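Local coordinates for conserved Protein MTH1675 (Methanothermobacter thermautotrophicus, PDB 1T57) that binds flavin mononucleotide and magnesium, its function being otherwise unknown, in a domain related to the C-terminal alpha/beta domain of pyruvate kinase, at residues 114-119 against 149-154; 155-160 against 186-191; 142-147 against 172-177. All blocks are in the same frame, centred on the assembly; numbering follows the deposited sequence.

Interaction 1. Residues 114-119 against 149-154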
ATOM      1  N   ALA A 114      -4.928  18.724   0.030  1.00 27.43           N
ATOM      2  CA  ALA A 114      -4.009  18.015  -0.861  1.00 25.60           C
ATOM      3  C   ALA A 114      -3.121  16.900  -0.313  1.00 26.77           C
ATOM      4  O   ALA A 114      -2.868  15.937  -1.025  1.00 18.54           O
ATOM      5  CB  ALA A 114      -3.129  19.040  -1.642  1.00 24.39           C
ATOM      6  N   LEU A 115      -2.662  16.999   0.932  1.00 26.85           N
ATOM      7  CA  LEU A 115      -1.791  15.949   1.475  1.00 19.58           C
ATOM      8  C   LEU A 115      -2.406  14.923   2.402  1.00 26.96           C
ATOM      9  O   LEU A 115      -1.708  14.315   3.198  1.00 26.76           O
ATOM     10  CB  LEU A 115      -0.569  16.568   2.157  1.00 16.27           C
ATOM     11  CG  LEU A 115       0.362  17.318   1.170  1.00  9.42           C
ATOM     12  CD1 LEU A 115       1.613  17.850   1.917  1.00 18.30           C
ATOM     13  CD2 LEU A 115       0.762  16.388   0.015  1.00  6.94           C
ATOM     14  N   SER A 116      -3.710  14.723   2.259  1.00 25.04           N
ATOM     15  CA  SER A 116      -4.481  13.758   3.040  1.00 18.70           C
ATOM     16  C   SER A 116      -5.584  13.273   2.071  1.00 20.54           C
ATOM     17  O   SER A 116      -5.634  12.123   1.696  1.00 24.08           O
ATOM     18  CB  SER A 116      -5.100  14.455   4.268  1.00 20.90           C
ATOM     19  OG  SER A 116      -5.804  15.641   3.883  1.00 30.51           O
ATOM     20  N   GLY A 117      -6.460  14.171   1.651  1.00 21.96           N
ATOM     21  CA  GLY A 117      -7.475  13.766   0.699  1.00 21.76           C
ATOM     22  C   GLY A 117      -8.428  12.674   1.183  1.00 25.29           C
ATOM     23  O   GLY A 117      -8.722  12.526   2.366  1.00 30.18           O
ATOM     24  N   VAL A 118      -8.938  11.936   0.218  1.00 17.48           N
ATOM     25  CA  VAL A 118      -9.849  10.844   0.443  1.00 19.66           C
ATOM     26  C   VAL A 118      -9.029   9.724   1.109  1.00 22.10           C
ATOM     27  O   VAL A 118      -9.575   8.805   1.710  1.00 20.60           O
ATOM     28  CB  VAL A 118     -10.495  10.422  -0.932  1.00 17.58           C
ATOM     29  CG1 VAL A 118     -11.285   9.116  -0.818  1.00 11.88           C
ATOM     30  CG2 VAL A 118     -11.426  11.550  -1.403  1.00 15.81           C
ATOM     31  N   GLY A 119      -7.705   9.815   1.026  1.00 22.33           N
ATOM     32  CA  GLY A 119      -6.886   8.822   1.700  1.00 26.63           C
ATOM     33  C   GLY A 119      -7.151   8.906   3.215  1.00 33.85           C
ATOM     34  O   GLY A 119      -6.988   7.926   3.963  1.00 31.75           O
ATOM     35  N   CYS A 149       2.628  24.395   3.885  1.00 20.18           N
ATOM     36  CA  CYS A 149       3.222  25.180   2.823  1.00 26.26           C
ATOM     37  C   CYS A 149       3.224  24.476   1.481  1.00 25.30           C
ATOM     38  O   CYS A 149       2.778  25.083   0.513  1.00 26.78           O
ATOM     39  CB  CYS A 149       4.647  25.617   3.200  1.00 31.52           C
ATOM     40  SG  CYS A 149       4.705  27.234   4.031  1.00 34.97           S
ATOM     41  N   VAL A 150       3.698  23.223   1.389  1.00 22.91           N
ATOM     42  CA  VAL A 150       3.653  22.580   0.077  1.00 22.97           C
ATOM     43  C   VAL A 150       2.208  22.197  -0.215  1.00 19.99           C
ATOM     44  O   VAL A 150       1.724  22.355  -1.342  1.00 19.03           O
ATOM     45  CB  VAL A 150       4.602  21.299  -0.055  1.00 24.55           C
ATOM     46  CG1 VAL A 150       5.537  21.220   1.085  1.00 15.58           C
ATOM     47  CG2 VAL A 150       3.811  20.039  -0.191  1.00 18.56           C
ATOM     48  N   GLU A 151       1.508  21.724   0.813  1.00 18.99           N
ATOM     49  CA  GLU A 151       0.121  21.310   0.649  1.00 19.32           C
ATOM     50  C   GLU A 151      -0.765  22.385   0.025  1.00 22.14           C
ATOM     51  O   GLU A 151      -1.492  22.139  -0.938  1.00 24.44           O
ATOM     52  CB  GLU A 151      -0.469  20.891   1.994  1.00 27.62           C
ATOM     53  CG  GLU A 151      -1.875  20.312   1.848  1.00 32.38           C
ATOM     54  CD  GLU A 151      -2.437  19.702   3.125  1.00 35.34           C
ATOM     55  OE1 GLU A 151      -3.049  18.613   3.033  1.00 44.16           O
ATOM     56  OE2 GLU A 151      -2.293  20.298   4.215  1.00 40.45           O
ATOM     57  N   ILE A 152      -0.737  23.581   0.593  1.00 19.68           N
ATOM     58  CA  ILE A 152      -1.566  24.629   0.028  1.00 22.26           C
ATOM     59  C   ILE A 152      -0.985  25.026  -1.343  1.00 26.06           C
ATOM     60  O   ILE A 152      -1.708  25.508  -2.218  1.00 30.24           O
ATOM     61  CB  ILE A 152      -1.697  25.876   1.002  1.00 11.09           C
ATOM     62  CG1 ILE A 152      -0.335  26.362   1.499  1.00 14.03           C
ATOM     63  CG2 ILE A 152      -2.468  25.503   2.261  1.00 13.05           C
ATOM     64  CD1 ILE A 152      -0.376  27.733   2.165  1.00 24.29           C
ATOM     65  N   ALA A 153       0.307  24.794  -1.554  1.00 23.79           N
ATOM     66  CA  ALA A 153       0.886  25.161  -2.848  1.00 25.88           C
ATOM     67  C   ALA A 153       0.250  24.297  -3.932  1.00 22.83           C
ATOM     68  O   ALA A 153      -0.150  24.798  -4.968  1.00 25.68           O
ATOM     69  CB  ALA A 153       2.452  25.009  -2.840  1.00 18.85           C
ATOM     70  N   ILE A 154       0.135  23.002  -3.652  1.00 22.78           N
ATOM     71  CA  ILE A 154      -0.481  22.040  -4.555  1.00 22.47           C
ATOM     72  C   ILE A 154      -1.962  22.385  -4.790  1.00 18.21           C
ATOM     73  O   ILE A 154      -2.425  22.470  -5.914  1.00 24.18           O
ATOM     74  CB  ILE A 154      -0.354  20.598  -3.969  1.00 20.33           C
ATOM     75  CG1 ILE A 154       1.092  20.118  -4.040  1.00 25.33           C
ATOM     76  CG2 ILE A 154      -1.225  19.667  -4.709  1.00 21.35           C
ATOM     77  CD1 ILE A 154       1.409  18.941  -3.133  1.00 17.83           C
TER

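Interaction 2. Residues 155-160 against 186-191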
HETATM    1  N   MSE A 155      -2.703  22.583  -3.723  1.00 20.67           N
HETATM    2  CA  MSE A 155      -4.111  22.924  -3.870  1.00 25.28           C
HETATM    3  C   MSE A 155      -4.332  24.170  -4.753  1.00 23.42           C
HETATM    4  O   MSE A 155      -5.175  24.178  -5.641  1.00 28.67           O
HETATM    5  CB  MSE A 155      -4.714  23.165  -2.491  1.00 24.15           C
HETATM    6  CG  MSE A 155      -4.451  22.033  -1.507  1.00 26.64           C
HETATM    7 SE   MSE A 155      -5.150  22.407   0.297  1.00 33.12          SE
HETATM    8  CE  MSE A 155      -3.559  22.697   1.261  1.00 25.72           C
ATOM      9  N   ALA A 156      -3.574  25.222  -4.491  1.00 26.13           N
ATOM     10  CA  ALA A 156      -3.724  26.466  -5.237  1.00 33.07           C
ATOM     11  C   ALA A 156      -3.402  26.282  -6.707  1.00 38.61           C
ATOM     12  O   ALA A 156      -4.050  26.885  -7.557  1.00 40.39           O
ATOM     13  CB  ALA A 156      -2.845  27.558  -4.627  1.00 35.60           C
ATOM     14  N   ALA A 157      -2.398  25.459  -7.004  1.00 31.29           N
ATOM     15  CA  ALA A 157      -2.027  25.190  -8.385  1.00 31.09           C
ATOM     16  C   ALA A 157      -3.167  24.494  -9.102  1.00 36.31           C
ATOM     17  O   ALA A 157      -3.606  24.931 -10.168  1.00 38.86           O
ATOM     18  CB  ALA A 157      -0.836  24.325  -8.441  1.00 31.76           C
ATOM     19  N   ASP A 158      -3.638  23.399  -8.517  1.00 39.15           N
ATOM     20  CA  ASP A 158      -4.732  22.635  -9.103  1.00 37.78           C
ATOM     21  C   ASP A 158      -5.990  23.502  -9.266  1.00 36.66           C
ATOM     22  O   ASP A 158      -6.771  23.305 -10.186  1.00 34.98           O
ATOM     23  CB  ASP A 158      -5.033  21.385  -8.252  1.00 38.50           C
ATOM     24  CG  ASP A 158      -3.927  20.314  -8.345  1.00 42.60           C
ATOM     25  OD1 ASP A 158      -4.045  19.285  -7.647  1.00 44.06           O
ATOM     26  OD2 ASP A 158      -2.940  20.498  -9.100  1.00 39.37           O
ATOM     27  N   ALA A 159      -6.192  24.472  -8.392  1.00 38.55           N
ATOM     28  CA  ALA A 159      -7.374  25.309  -8.540  1.00 41.39           C
ATOM     29  C   ALA A 159      -7.137  26.316  -9.657  1.00 42.78           C
ATOM     30  O   ALA A 159      -8.058  26.988 -10.123  1.00 42.71           O
ATOM     31  CB  ALA A 159      -7.666  26.023  -7.256  1.00 42.05           C
ATOM     32  N   GLY A 160      -5.891  26.406 -10.095  1.00 41.61           N
ATOM     33  CA  GLY A 160      -5.575  27.352 -11.139  1.00 39.94           C
ATOM     34  C   GLY A 160      -5.459  28.719 -10.505  1.00 38.53           C
ATOM     35  O   GLY A 160      -5.504  29.744 -11.184  1.00 41.72           O
ATOM     36  N   PRO A 186       5.357  25.891  -7.081  1.00 29.76           N
ATOM     37  CA  PRO A 186       4.310  24.877  -7.000  1.00 26.14           C
ATOM     38  C   PRO A 186       4.376  23.878  -8.138  1.00 30.98           C
ATOM     39  O   PRO A 186       5.163  24.028  -9.093  1.00 31.48           O
ATOM     40  CB  PRO A 186       3.029  25.706  -7.044  1.00 24.90           C
ATOM     41  CG  PRO A 186       3.444  26.971  -6.338  1.00 32.05           C
ATOM     42  CD  PRO A 186       4.781  27.245  -6.982  1.00 34.31           C
ATOM     43  N   ALA A 187       3.512  22.878  -8.038  1.00 21.68           N
ATOM     44  CA  ALA A 187       3.400  21.834  -9.029  1.00 25.53           C
ATOM     45  C   ALA A 187       1.995  21.258  -8.871  1.00 25.06           C
ATOM     46  O   ALA A 187       1.417  21.330  -7.801  1.00 23.94           O
ATOM     47  CB  ALA A 187       4.466  20.745  -8.763  1.00 20.39           C
ATOM     48  N   HIS A 188       1.445  20.687  -9.926  1.00 27.62           N
ATOM     49  CA  HIS A 188       0.123  20.090  -9.840  1.00 31.94           C
ATOM     50  C   HIS A 188       0.133  18.733  -9.154  1.00 32.23           C
ATOM     51  O   HIS A 188       1.189  18.145  -8.936  1.00 31.90           O
ATOM     52  CB  HIS A 188      -0.460  19.957 -11.230  1.00 23.45           C
ATOM     53  CG  HIS A 188      -0.633  21.265 -11.927  1.00 30.42           C
ATOM     54  ND1 HIS A 188      -1.517  22.226 -11.490  1.00 26.91           N
ATOM     55  CD2 HIS A 188       0.019  21.805 -12.984  1.00 29.91           C
ATOM     56  CE1 HIS A 188      -1.392  23.306 -12.237  1.00 31.55           C
ATOM     57  NE2 HIS A 188      -0.466  23.076 -13.150  1.00 28.55           N
HETATM   58  N   MSE A 189      -1.054  18.254  -8.806  1.00 31.83           N
HETATM   59  CA  MSE A 189      -1.202  16.962  -8.146  1.00 30.21           C
HETATM   60  C   MSE A 189      -0.670  15.833  -9.030  1.00 33.38           C
HETATM   61  O   MSE A 189      -0.121  14.867  -8.528  1.00 34.08           O
HETATM   62  CB  MSE A 189      -2.677  16.669  -7.840  1.00 22.85           C
HETATM   63  CG  MSE A 189      -3.528  16.620  -9.076  1.00 25.66           C
HETATM   64 SE   MSE A 189      -5.298  15.815  -8.929  1.00 39.97          SE
HETATM   65  CE  MSE A 189      -5.003  14.126  -9.832  1.00 38.48           C
ATOM     66  N   ASN A 190      -0.850  15.936 -10.341  1.00 35.70           N
ATOM     67  CA  ASN A 190      -0.383  14.871 -11.196  1.00 32.19           C
ATOM     68  C   ASN A 190       1.131  14.909 -11.386  1.00 35.11           C
ATOM     69  O   ASN A 190       1.715  13.968 -11.893  1.00 35.26           O
ATOM     70  CB  ASN A 190      -1.131  14.881 -12.538  1.00 24.31           C
ATOM     71  CG  ASN A 190      -1.278  16.263 -13.121  1.00 34.21           C
ATOM     72  OD1 ASN A 190      -0.670  17.217 -12.644  1.00 44.96           O
ATOM     73  ND2 ASN A 190      -2.095  16.382 -14.163  1.00 37.52           N
ATOM     74  N   SER A 191       1.771  15.988 -10.965  1.00 38.31           N
ATOM     75  CA  SER A 191       3.216  16.054 -11.063  1.00 31.75           C
ATOM     76  C   SER A 191       3.824  16.591  -9.757  1.00 35.19           C
ATOM     77  O   SER A 191       4.786  17.372  -9.756  1.00 33.77           O
ATOM     78  CB  SER A 191       3.644  16.891 -12.279  1.00 39.23           C
ATOM     79  OG  SER A 191       3.225  18.231 -12.158  1.00 52.67           O
TER

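Interaction 3. Residues 142-147 against 172-177. With MG (magnesium ion), chain D; FMN (flavin mononucleotide), chain E.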
ATOM      1  N   VAL A 142       9.932  18.780   9.884  1.00 24.34           N
ATOM      2  CA  VAL A 142      10.543  20.110   9.892  1.00 21.48           C
ATOM      3  C   VAL A 142       9.678  21.023  10.761  1.00 20.26           C
ATOM      4  O   VAL A 142      10.175  21.719  11.617  1.00 19.15           O
ATOM      5  CB  VAL A 142      10.657  20.750   8.476  1.00 19.63           C
ATOM      6  CG1 VAL A 142      11.361  22.140   8.597  1.00 16.40           C
ATOM      7  CG2 VAL A 142      11.444  19.838   7.557  1.00 16.55           C
ATOM      8  N   SER A 143       8.377  20.999  10.535  1.00 18.93           N
ATOM      9  CA  SER A 143       7.453  21.782  11.330  1.00 24.55           C
ATOM     10  C   SER A 143       6.099  21.464  10.722  1.00 28.16           C
ATOM     11  O   SER A 143       6.048  20.778   9.706  1.00 26.84           O
ATOM     12  CB  SER A 143       7.786  23.289  11.245  1.00 22.19           C
ATOM     13  OG  SER A 143       7.529  23.839   9.967  1.00 19.23           O
ATOM     14  N   GLN A 144       5.012  21.933  11.333  1.00 32.05           N
ATOM     15  CA  GLN A 144       3.670  21.679  10.797  1.00 30.65           C
ATOM     16  C   GLN A 144       3.443  22.582   9.578  1.00 29.54           C
ATOM     17  O   GLN A 144       2.956  22.143   8.544  1.00 28.72           O
ATOM     18  CB  GLN A 144       2.584  21.990  11.850  1.00 34.37           C
ATOM     19  CG  GLN A 144       2.568  21.088  13.082  1.00 35.82           C
ATOM     20  CD  GLN A 144       2.077  19.695  12.767  1.00 33.64           C
ATOM     21  OE1 GLN A 144       1.212  19.523  11.919  1.00 31.40           O
ATOM     22  NE2 GLN A 144       2.614  18.697  13.456  1.00 34.35           N
ATOM     23  N   GLY A 145       3.780  23.857   9.726  1.00 21.99           N
ATOM     24  CA  GLY A 145       3.616  24.800   8.640  1.00 28.30           C
ATOM     25  C   GLY A 145       4.406  24.361   7.410  1.00 24.55           C
ATOM     26  O   GLY A 145       3.959  24.550   6.301  1.00 26.39           O
ATOM     27  N   PHE A 146       5.561  23.737   7.610  1.00 28.71           N
ATOM     28  CA  PHE A 146       6.366  23.310   6.474  1.00 27.81           C
ATOM     29  C   PHE A 146       5.498  22.396   5.621  1.00 26.14           C
ATOM     30  O   PHE A 146       5.548  22.407   4.384  1.00 26.96           O
ATOM     31  CB  PHE A 146       7.618  22.566   6.953  1.00 35.01           C
ATOM     32  CG  PHE A 146       8.694  22.413   5.903  1.00 35.69           C
ATOM     33  CD1 PHE A 146       9.730  23.325   5.824  1.00 39.54           C
ATOM     34  CD2 PHE A 146       8.699  21.329   5.041  1.00 38.39           C
ATOM     35  CE1 PHE A 146      10.759  23.170   4.903  1.00 38.03           C
ATOM     36  CE2 PHE A 146       9.722  21.161   4.112  1.00 41.97           C
ATOM     37  CZ  PHE A 146      10.760  22.087   4.050  1.00 39.53           C
ATOM     38  N   LYS A 147       4.665  21.613   6.283  1.00 28.88           N
ATOM     39  CA  LYS A 147       3.817  20.690   5.560  1.00 23.45           C
ATOM     40  C   LYS A 147       2.656  21.418   4.932  1.00 14.24           C
ATOM     41  O   LYS A 147       2.290  21.096   3.827  1.00 20.52           O
ATOM     42  CB  LYS A 147       3.349  19.540   6.484  1.00 27.98           C
ATOM     43  CG  LYS A 147       1.860  19.475   6.846  1.00 32.74           C
ATOM     44  CD  LYS A 147       1.077  18.629   5.877  1.00 30.51           C
ATOM     45  CE  LYS A 147      -0.199  18.043   6.521  1.00 30.83           C
ATOM     46  NZ  LYS A 147      -1.460  18.847   6.443  1.00 20.75           N
ATOM     47  N   GLY A 172       2.466  29.085   6.207  1.00 31.92           N
ATOM     48  CA  GLY A 172       1.667  28.211   7.032  1.00 32.61           C
ATOM     49  C   GLY A 172       2.041  28.338   8.487  1.00 26.72           C
ATOM     50  O   GLY A 172       2.996  29.031   8.830  1.00 24.98           O
ATOM     51  N   GLY A 173       1.292  27.665   9.350  1.00 30.73           N
ATOM     52  CA  GLY A 173       1.604  27.735  10.760  1.00 31.15           C
ATOM     53  C   GLY A 173       1.088  26.559  11.554  1.00 33.61           C
ATOM     54  O   GLY A 173       0.560  25.603  10.993  1.00 37.37           O
ATOM     55  N   THR A 174       1.241  26.633  12.871  1.00 34.29           N
ATOM     56  CA  THR A 174       0.771  25.567  13.731  1.00 34.56           C
ATOM     57  C   THR A 174      -0.593  25.954  14.304  1.00 33.76           C
ATOM     58  O   THR A 174      -0.689  26.789  15.198  1.00 31.79           O
ATOM     59  CB  THR A 174       1.765  25.298  14.878  1.00 33.54           C
ATOM     60  OG1 THR A 174       3.071  25.024  14.347  1.00 34.56           O
ATOM     61  CG2 THR A 174       1.326  24.119  15.671  1.00 27.27           C
ATOM     62  N   ALA A 175      -1.631  25.346  13.736  1.00 31.63           N
ATOM     63  CA  ALA A 175      -3.030  25.506  14.119  1.00 29.39           C
ATOM     64  C   ALA A 175      -3.590  26.913  13.972  1.00 29.41           C
ATOM     65  O   ALA A 175      -4.570  27.122  13.278  1.00 29.39           O
ATOM     66  CB  ALA A 175      -3.244  24.987  15.543  1.00 34.11           C
ATOM     67  N   TRP A 176      -2.942  27.882  14.593  1.00 31.49           N
ATOM     68  CA  TRP A 176      -3.393  29.268  14.516  1.00 35.24           C
ATOM     69  C   TRP A 176      -2.301  30.168  13.966  1.00 33.21           C
ATOM     70  O   TRP A 176      -1.120  29.990  14.289  1.00 36.32           O
ATOM     71  CB  TRP A 176      -3.817  29.747  15.913  1.00 30.89           C
ATOM     72  CG  TRP A 176      -4.977  28.973  16.440  1.00 25.63           C
ATOM     73  CD1 TRP A 176      -6.262  29.040  15.997  1.00 28.75           C
ATOM     74  CD2 TRP A 176      -4.937  27.907  17.398  1.00 32.84           C
ATOM     75  NE1 TRP A 176      -7.029  28.069  16.604  1.00 29.20           N
ATOM     76  CE2 TRP A 176      -6.243  27.359  17.470  1.00 34.26           C
ATOM     77  CE3 TRP A 176      -3.924  27.359  18.202  1.00 37.18           C
ATOM     78  CZ2 TRP A 176      -6.561  26.276  18.311  1.00 32.98           C
ATOM     79  CZ3 TRP A 176      -4.240  26.285  19.039  1.00 38.85           C
ATOM     80  CH2 TRP A 176      -5.550  25.757  19.085  1.00 36.70           C
ATOM     81  N   GLY A 177      -2.695  31.129  13.133  1.00 38.12           N
ATOM     82  CA  GLY A 177      -1.736  32.078  12.575  1.00 42.51           C
ATOM     83  C   GLY A 177      -0.616  31.482  11.747  1.00 38.65           C
ATOM     84  O   GLY A 177      -0.816  30.486  11.076  1.00 39.26           O
TER
HETATM   85 MG    MG D 302      11.713  22.336  13.502  1.00 46.85          MG
HETATM   86  N1  FMN E 200      -2.165  23.732  10.919  1.00 29.18           N
HETATM   87  C2  FMN E 200      -1.395  22.735  11.505  1.00 30.42           C
HETATM   88  O2  FMN E 200      -0.778  22.955  12.530  1.00 32.93           O
HETATM   89  N3  FMN E 200      -1.151  21.528  10.909  1.00 29.29           N
HETATM   90  C4  FMN E 200      -1.835  21.177   9.773  1.00 35.81           C
HETATM   91  O4  FMN E 200      -1.520  20.137   9.181  1.00 35.28           O
HETATM   92  C4A FMN E 200      -2.593  22.167   9.144  1.00 38.36           C
HETATM   93  N5  FMN E 200      -3.254  21.878   7.972  1.00 30.65           N
HETATM   94  C5A FMN E 200      -3.752  22.924   7.230  1.00 37.12           C
HETATM   95  C6  FMN E 200      -4.396  22.613   6.045  1.00 39.49           C
HETATM   96  C7  FMN E 200      -5.027  23.582   5.316  1.00 39.68           C
HETATM   97  C7M FMN E 200      -5.753  23.130   4.090  1.00 41.69           C
HETATM   98  C8  FMN E 200      -5.431  24.739   5.972  1.00 40.92           C
HETATM   99  C8M FMN E 200      -6.248  25.795   5.249  1.00 39.76           C
HETATM  100  C9  FMN E 200      -4.820  25.058   7.183  1.00 34.52           C
HETATM  101  C9A FMN E 200      -3.894  24.200   7.785  1.00 39.79           C
HETATM  102  N10 FMN E 200      -3.472  24.419   9.104  1.00 39.75           N
HETATM  103  C10 FMN E 200      -2.687  23.460   9.694  1.00 36.60           C
HETATM  104  C1' FMN E 200      -3.620  25.755   9.799  1.00 42.77           C
HETATM  105  C2' FMN E 200      -2.639  26.729   9.209  1.00 45.52           C
HETATM  106  O2' FMN E 200      -1.336  26.134   9.251  1.00 40.98           O
HETATM  107  C3' FMN E 200      -2.591  28.008  10.015  1.00 47.55           C
HETATM  108  O3' FMN E 200      -2.308  27.739  11.355  1.00 44.36           O
HETATM  109  C4' FMN E 200      -3.651  29.104   9.816  1.00 52.73           C
HETATM  110  O4' FMN E 200      -3.125  30.203  10.521  1.00 58.81           O
HETATM  111  C5' FMN E 200      -5.038  29.104  10.420  1.00 54.35           C
HETATM  112  O5' FMN E 200      -5.478  30.413  10.135  1.00 54.72           O
HETATM  113  P   FMN E 200      -6.096  31.516  11.129  1.00 51.20           P
HETATM  114  O1P FMN E 200      -6.708  32.562  10.263  1.00 53.46           O
HETATM  115  O2P FMN E 200      -5.042  32.158  12.053  1.00 49.82           O
HETATM  116  O3P FMN E 200      -7.175  30.799  11.952  1.00 54.41           O
HETATM  117  O   HOH W   1       5.123  22.721  14.364  1.00 42.78           O
HETATM  118  O   HOH W   2       4.806  24.830  11.863  1.00 32.03           O

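Interaction 1. Residues 114-119 against 149-154
Ala114 and Leu115 dock on Glu151 and its neighbours in a buried loop-against-helix contact, where the turn leading into helix 118-126 meets the middle of helix 144-158. One polar bond pins an otherwise apolar seam. Glu151 sends its CG anti to the backbone N (chi1 -174°) and stays extended beyond, which carries the carboxylate out to the loop backbone. There Leu115 N donates to Glu151 OE1 over 2.7 Å at an N-H...O angle of 152°. The donor comes in on the anti side of that oxygen, 17° out of the carboxylate plane. The other oxygen, OE2, forms a salt bridge with Lys147 one turn back, so the two oxygens hold different parts of the protein.

The Leu115 side chain slides past Glu151 in the opposite direction, its CD1 lying 3.7 Å from Glu151 CB. The same methyl meets Val150 CG2 at 3.8 Å, the two side chains crossing at about a right angle. Leu115 CD2 is 4.1 Å from Ile154 CD1. Ala114 adds the contact one turn along the helix, its CB 3.7 Å from Ile154 CG2. Leu139 of helix 131-139 packs on both Leu115 and Val150, while Ile154 also touches Val118 of the second subunit.

With an alanine in place of Glu151, Leu115 N would probably be left without its acceptor and Lys147 without its counter-charge, freeing the lysine to shift. Since Lys147 binds the flavin and Glu151 itself touches it, the arrangement belongs to the second shell and wall of the FMN pocket.

Interaction 2. Residues 155-160 against 186-191
Asp158, in the last turn of helix 144-158, grips His188 and Met189 of the loop between strands 180-185 and 196-204. The chain leaves the helix through a Schellman motif, Gly160 taking the positive phi, so the aspartate works from the helix's C-terminal rim.

From its CB, Asp158 turns CG to the side of its own backbone N (chi1 -71°), and this swings the carboxylate across to the loop. CG itself lies 3.6 Å from Met189 N. Beyond it the two oxygens divide the work. OD2 takes two hydrogen bonds, one on each lone pair. On the syn side Met189 N donates over 2.9 Å, with an N-H...O angle of 154°. On the anti side His188 ND1 donates in the plane of the imidazole, a longer bond of 3.3 Å and more bent at 142°. OD1 instead rests against the start of the Met189 side chain, 3.0 Å from CB; this residue is modelled as selenomethionine, and the two side chains cross at about a right angle.

The histidine is fixed at both nitrogens. While ND1 faces the aspartate, NE2 is hydrogen-bonded to the backbone N of Gly89 of the second subunit, which is consistent with the ring proton sitting on ND1. Asn190 ND2 reaches Gly84 O of that same subunit, so this loop joins the helix end to the subunit interface.

Apolar contact is lighter. Ala157 CB points at the loop and comes 4.3 Å from Pro186 CB, with Ala187 O also close by. The carbonyl of Ala157, which accepts from Gly160 N, lies at the edge of the imidazole, its O 3.4 Å from His188 CE1.

Interaction 3. Residues 142-147 against 172-177
Gly145, in the first turn of helix 144-158, packs its CA directly against the backbone of Gly172 and Gly173. This van der Waals contact brings Gly145 CA to 3.8 Å from Gly173 N, so close that a CB on Gly145 would clash with Gly172. Beside it the Gln144 and Thr174 side chains cross at about a right angle.

Water carries the polar link between the segments. Thr174 OG1 accepts from two waters, one of which takes the N-H of Gln144 and the other that of Gly145 at 2.6 Å from its N. Thr174 OG1 also bonds Asp179, which helps fix the hydroxyl.

Hydrogen bonds to FMN come from both segments. Gln144 bends at chi2 (-71°) and lays OE1 by the flavin, where FMN N3 donates to it over 3.3 Å in a nearly straight bond (172°); Arg140 NE is a second partner of this oxygen. Lys147 NZ reaches the neighbouring FMN O4 at 3.0 Å. From the loop, Ala175 N donates to FMN O2 over 2.8 Å and, at longer range, to N1. The ribityl O2' is held twice by Gly173, accepting from its N and donating to its O at 2.6 Å. Gly177 N meets the phosphate, 2.8 Å from FMN O2P.

Metal binding adds to this end: Val142 O lies 2.5 Å from the magnesium, which Pro204 O also binds. Next along, Ser143 is the N-cap, its OG accepting from Phe146 N.

The whole contact sets the N-terminal turn of helix 144-158 over the loop joining strands 168-172 and 180-185, with Phe146 packed on Leu139 of helix 131-139 and Ile197 of strand 196-204.

How the interactions relate
Helix 144-158 runs through all three contacts: interaction 3 uses its first turn, interaction 1 its middle and interaction 2 its last turn. Interactions 1 and 2 adjoin, with Ala114 CB 3.3 Å from Met155 CG, and both touch the second subunit; interactions 2 and 3 lie about 20 Å apart between centres, on opposite sides of the chain's centre. In interactions 1 and 2 every residue that touches is buried, whereas in interaction 3 Gln144 and Thr174 are partly exposed. The chemistry differs along the helix: aliphatic packing with one carboxylate bond at the middle, a doubly accepting carboxylate at the C-terminal end, and close glycine backbones, water bridges and flavin bonds at the N-terminal end, with magnesium on the Val142 carbonyl just before it.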